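Local coordinates for salt-tolerant glutaminase (Micrococcus luteus, PDB 3AGD), which probably hydrolyses L-glutamine to L-glutamate and ammonia, as a salt-tolerant member of the glutaminase family, at residues A[122-127]-A[135-140]; A[172-175]-A[179-182]. All coordinates share one frame; numbering follows the deposited sequence.

Contact 1: residues A[122-127]-A[135-140]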
loop_
_atom_site.group_PDB
_atom_site.type_symbol
_atom_site.label_atom_id
_atom_site.label_comp_id
_atom_site.label_asym_id
_atom_site.label_seq_id
_atom_site.Cartn_x
_atom_site.Cartn_y
_atom_site.Cartn_z
ATOM N N GLN A 122 8.791 -16.743 -22.598
ATOM C CA GLN A 122 8.176 -17.336 -23.782
ATOM C C GLN A 122 7.089 -16.440 -24.385
ATOM O O GLN A 122 6.764 -16.566 -25.563
ATOM C CB GLN A 122 7.578 -18.712 -23.418
ATOM C CG GLN A 122 6.567 -19.285 -24.430
ATOM C CD GLN A 122 7.217 -19.986 -25.614
ATOM O OE1 GLN A 122 7.558 -21.169 -25.542
ATOM N NE2 GLN A 122 7.397 -19.256 -26.706
ATOM N N LEU A 123 6.541 -15.535 -23.581
ATOM C CA LEU A 123 5.477 -14.633 -24.032
ATOM C C LEU A 123 5.958 -13.268 -24.500
ATOM O O LEU A 123 5.228 -12.548 -25.176
ATOM C CB LEU A 123 4.482 -14.386 -22.892
ATOM C CG LEU A 123 3.583 -15.506 -22.370
ATOM C CD1 LEU A 123 3.162 -15.189 -20.932
ATOM C CD2 LEU A 123 2.374 -15.664 -23.281
ATOM N N LEU A 124 7.187 -12.923 -24.133
ATOM C CA LEU A 124 7.780 -11.618 -24.409
ATOM C C LEU A 124 7.397 -10.684 -25.561
ATOM O O LEU A 124 6.985 -9.558 -25.303
ATOM C CB LEU A 124 9.306 -11.738 -24.350
ATOM C CG LEU A 124 9.739 -11.687 -22.881
ATOM C CD1 LEU A 124 11.247 -11.741 -22.757
ATOM C CD2 LEU A 124 9.186 -10.405 -22.253
ATOM N N VAL A 125 7.519 -11.098 -26.812
ATOM C CA VAL A 125 7.201 -10.182 -27.908
ATOM C C VAL A 125 5.875 -10.461 -28.608
ATOM O O VAL A 125 5.090 -9.547 -28.863
ATOM C CB VAL A 125 8.337 -10.193 -28.958
ATOM C CG1 VAL A 125 7.981 -9.311 -30.144
ATOM C CG2 VAL A 125 9.621 -9.714 -28.314
ATOM N N GLY A 126 5.637 -11.726 -28.918
ATOM C CA GLY A 126 4.419 -12.113 -29.599
ATOM C C GLY A 126 4.431 -13.612 -29.829
ATOM O O GLY A 126 5.410 -14.277 -29.489
ATOM N N PRO A 127 3.366 -14.171 -30.419
ATOM C CA PRO A 127 3.230 -15.602 -30.701
ATOM C C PRO A 127 4.336 -16.200 -31.559
ATOM O O PRO A 127 4.783 -17.320 -31.310
ATOM C CB PRO A 127 1.880 -15.691 -31.417
ATOM C CG PRO A 127 1.133 -14.497 -30.909
ATOM C CD PRO A 127 2.187 -13.432 -30.902
ATOM N N LEU A 135 15.086 -12.156 -26.402
ATOM C CA LEU A 135 16.189 -11.747 -25.540
ATOM C C LEU A 135 16.342 -10.234 -25.648
ATOM O O LEU A 135 16.466 -9.547 -24.635
ATOM C CB LEU A 135 17.501 -12.423 -25.952
ATOM C CG LEU A 135 18.492 -12.719 -24.816
ATOM C CD1 LEU A 135 19.863 -12.989 -25.406
ATOM C CD2 LEU A 135 18.563 -11.559 -23.837
ATOM N N ASP A 136 16.330 -9.713 -26.874
ATOM C CA ASP A 136 16.451 -8.271 -27.066
ATOM C C ASP A 136 15.371 -7.546 -26.267
ATOM O O ASP A 136 15.630 -6.515 -25.661
ATOM C CB ASP A 136 16.319 -7.884 -28.548
ATOM C CG ASP A 136 17.543 -8.267 -29.376
ATOM O OD1 ASP A 136 18.629 -8.477 -28.792
ATOM O OD2 ASP A 136 17.419 -8.342 -30.619
ATOM N N ARG A 137 14.159 -8.090 -26.266
ATOM C CA ARG A 137 13.054 -7.469 -25.540
ATOM C C ARG A 137 13.304 -7.454 -24.027
ATOM O O ARG A 137 13.029 -6.459 -23.352
ATOM C CB ARG A 137 11.745 -8.199 -25.857
ATOM C CG ARG A 137 10.509 -7.625 -25.152
ATOM C CD ARG A 137 10.342 -6.140 -25.423
ATOM N NE ARG A 137 9.082 -5.630 -24.893
ATOM C CZ ARG A 137 8.926 -4.413 -24.382
ATOM N NH1 ARG A 137 7.741 -4.029 -23.926
ATOM N NH2 ARG A 137 9.958 -3.585 -24.309
ATOM N N ALA A 138 13.829 -8.553 -23.493
ATOM C CA ALA A 138 14.115 -8.629 -22.065
ATOM C C ALA A 138 15.192 -7.602 -21.705
ATOM O O ALA A 138 15.064 -6.857 -20.736
ATOM C CB ALA A 138 14.578 -10.040 -21.693
ATOM N N VAL A 139 16.255 -7.559 -22.499
ATOM C CA VAL A 139 17.339 -6.622 -22.253
ATOM C C VAL A 139 16.834 -5.190 -22.382
ATOM O O VAL A 139 17.227 -4.314 -21.613
ATOM C CB VAL A 139 18.501 -6.847 -23.244
ATOM C CG1 VAL A 139 19.538 -5.733 -23.106
ATOM C CG2 VAL A 139 19.152 -8.199 -22.974
ATOM N N GLU A 140 15.950 -4.961 -23.350
ATOM C CA GLU A 140 15.400 -3.634 -23.586
ATOM C C GLU A 140 14.547 -3.103 -22.437
ATOM O O GLU A 140 14.755 -1.981 -21.971
ATOM C CB GLU A 140 14.559 -3.620 -24.865
ATOM C CG GLU A 140 13.856 -2.290 -25.093
ATOM C CD GLU A 140 12.789 -2.351 -26.174
ATOM O OE1 GLU A 140 11.992 -3.313 -26.176
ATOM O OE2 GLU A 140 12.740 -1.426 -27.012
#
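The guanidinium of Arg137 has the carbonyl O of Leu124 beyond its edge, near its plane but 4.5 Å from NE, too far for a hydrogen bond; no group of 122-127 stacks on either face. This is a helix-loop-helix corner in the helical part of the beta-lactamase-like glutaminase fold: the chain leaves helix 114-123 and returns as helix 131-146, with Leu124 and Arg137 the closest pair of CA atoms at 6.8 Å. Glu140, one turn further along that helix, takes NH2 of Arg137 at its OE1 in a 2.8 Å salt bridge. The bond is bent, 133° at the hydrogen, and OE1 is met from above the carboxylate plane, 54° out of it. NE is paired with Asp77 of helix 67-78, so two acidic side chains fix the rotation of the group.

Across the contact the segments meet by van der Waals packing. With CG anti to the backbone N (chi1 180°), CB and CG of Arg137 pass beside Val125; the bend at chi2 then directs the rest of the chain onward. CG2 of Val125 lies 3.6 Å from CB of Arg137. Against helix 67-78, where Ala73 touches Leu124 and Thr70 touches Ala138, CD1 of Leu124 meets CB of Ala138 at 3.9 Å.

Contact 2: residues A[172-175]-A[179-182]; sequences HMLR and VLQD
Leu174 and Val179 are joined by the backbone bond that ends helix 165-176. Val179 N donates to Leu174 O at 2.8 Å, five residues back, with an angle of 146° at the hydrogen. This six-to-one pairing, with the two side chains in contact as well, is consistent with a Schellman motif at the helix C-terminus. Leu180 N reaches the same oxygen at 3.5 Å, a weak second bond, so one carbonyl receives two successive N-H groups as the chain turns away.

The apolar contacts centre on three buried side chains. CB of Leu174 meets CG of Leu180 at 3.7 Å, while its CD2 leans toward CB and CG1 of Val179. The partly exposed Arg175 adds its aliphatic part: its CG packs on CB of Leu180 at 3.6 Å, the two side chains crossing at about a right angle.

Arg175 also supplies the remaining polar contacts. Its CA-H points at Leu180 O (CA to O 3.6 Å, 157° at the hydrogen). A bend at chi3 (53°) brings the guanidinium round to the loop backbone. There NH1 makes a weak bond to Asp182 O at 2.9 Å, and Gln181 O stands 2.8 Å from NH1, in plane at the guanidinium edge. The carboxylate of Asp182 turns instead to Gln122, and its OD2 stays 6.7 Å from NH1 of Arg175.

The turn thus links helix 165-176 to helix 184-195. Its buried side chains rest on helix 114-123, through Leu118, Ala119 and Gln122, with Ile187 of helix 184-195 against Leu180 and Leu101 of a loop against Leu174.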
loop_
_atom_site.group_PDB
_atom_site.type_symbol
_atom_site.label_atom_id
_atom_site.label_comp_id
_atom_site.label_asym_id
_atom_site.label_seq_id
_atom_site.Cartn_x
_atom_site.Cartn_y
_atom_site.Cartn_z
ATOM N N HIS A 172 10.717 -28.433 -19.688
ATOM C CA HIS A 172 10.126 -29.617 -20.314
ATOM C C HIS A 172 8.736 -29.898 -19.760
ATOM O O HIS A 172 7.813 -30.209 -20.510
ATOM C CB HIS A 172 11.018 -30.845 -20.112
ATOM C CG HIS A 172 12.108 -30.976 -21.132
ATOM N ND1 HIS A 172 11.855 -31.226 -22.464
ATOM C CD2 HIS A 172 13.455 -30.897 -21.016
ATOM C CE1 HIS A 172 12.998 -31.297 -23.122
ATOM N NE2 HIS A 172 13.986 -31.103 -22.267
ATOM N N MET A 173 8.580 -29.787 -18.447
ATOM C CA MET A 173 7.281 -30.034 -17.838
ATOM C C MET A 173 6.267 -29.014 -18.348
ATOM O O MET A 173 5.123 -29.354 -18.640
ATOM C CB MET A 173 7.375 -29.951 -16.312
ATOM C CG MET A 173 6.117 -30.442 -15.594
ATOM S SD MET A 173 5.807 -32.222 -15.817
ATOM C CE MET A 173 6.882 -32.900 -14.557
ATOM N N LEU A 174 6.686 -27.759 -18.457
ATOM C CA LEU A 174 5.782 -26.717 -18.933
ATOM C C LEU A 174 5.331 -26.975 -20.375
ATOM O O LEU A 174 4.173 -26.726 -20.711
ATOM C CB LEU A 174 6.441 -25.338 -18.809
ATOM C CG LEU A 174 6.696 -24.853 -17.372
ATOM C CD1 LEU A 174 7.503 -23.564 -17.398
ATOM C CD2 LEU A 174 5.374 -24.630 -16.648
ATOM N N ARG A 175 6.235 -27.466 -21.226
ATOM C CA ARG A 175 5.870 -27.772 -22.614
ATOM C C ARG A 175 4.820 -28.881 -22.578
ATOM O O ARG A 175 3.841 -28.856 -23.317
ATOM C CB ARG A 175 7.083 -28.273 -23.410
ATOM C CG ARG A 175 7.961 -27.188 -24.010
ATOM C CD ARG A 175 9.236 -27.781 -24.606
ATOM N NE ARG A 175 8.956 -28.856 -25.552
ATOM C CZ ARG A 175 8.474 -28.674 -26.776
ATOM N NH1 ARG A 175 8.218 -27.452 -27.220
ATOM N NH2 ARG A 175 8.232 -29.722 -27.553
ATOM N N VAL A 179 2.237 -24.940 -21.753
ATOM C CA VAL A 179 2.574 -23.600 -21.283
ATOM C C VAL A 179 3.686 -23.004 -22.144
ATOM O O VAL A 179 3.745 -21.791 -22.338
ATOM C CB VAL A 179 3.009 -23.619 -19.803
ATOM C CG1 VAL A 179 3.468 -22.230 -19.365
ATOM C CG2 VAL A 179 1.846 -24.079 -18.941
ATOM N N LEU A 180 4.564 -23.865 -22.653
ATOM C CA LEU A 180 5.658 -23.438 -23.519
ATOM C C LEU A 180 5.468 -24.085 -24.885
ATOM O O LEU A 180 5.046 -25.238 -24.979
ATOM C CB LEU A 180 7.009 -23.870 -22.952
ATOM C CG LEU A 180 7.469 -23.260 -21.631
ATOM C CD1 LEU A 180 8.881 -23.737 -21.325
ATOM C CD2 LEU A 180 7.434 -21.749 -21.723
ATOM N N GLN A 181 5.790 -23.351 -25.945
ATOM C CA GLN A 181 5.636 -23.879 -27.292
ATOM C C GLN A 181 6.982 -24.237 -27.912
ATOM O O GLN A 181 7.119 -25.280 -28.550
ATOM C CB GLN A 181 4.898 -22.865 -28.170
ATOM C CG GLN A 181 3.480 -22.546 -27.696
ATOM C CD GLN A 181 3.441 -21.861 -26.332
ATOM O OE1 GLN A 181 2.899 -22.403 -25.363
ATOM N NE2 GLN A 181 4.011 -20.664 -26.254
ATOM N N ASP A 182 7.976 -23.375 -27.720
ATOM C CA ASP A 182 9.304 -23.627 -28.262
ATOM C C ASP A 182 10.065 -24.624 -27.393
ATOM O O ASP A 182 9.582 -25.027 -26.338
ATOM C CB ASP A 182 10.058 -22.309 -28.402
ATOM C CG ASP A 182 9.367 -21.363 -29.370
ATOM O OD1 ASP A 182 8.968 -20.252 -28.958
ATOM O OD2 ASP A 182 9.206 -21.742 -30.550
#

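How the contacts relate
Both contacts are partly buried corners of the helical region, and helix 114-123 ties them together: contact 1 involves the chain just after its C-terminal end, and contact 2 packs against its side. Gln122 makes the direct link, its OE1 2.8 Å from Gln181 N and its NE2 2.9 Å from Asp182 OD1, both probable hydrogen bonds. Contact 2 lies further out, its centre about 30 Å from the chain centre against about 22 Å for contact 1, yet buries more surface, 328 against 172 Å². Their chemistry differs: contact 1 packs the loop that follows helix 114-123 onto helix 131-146, whereas contact 2 adds N-H groups and Arg175 bonded to backbone carbonyls to its apolar packing.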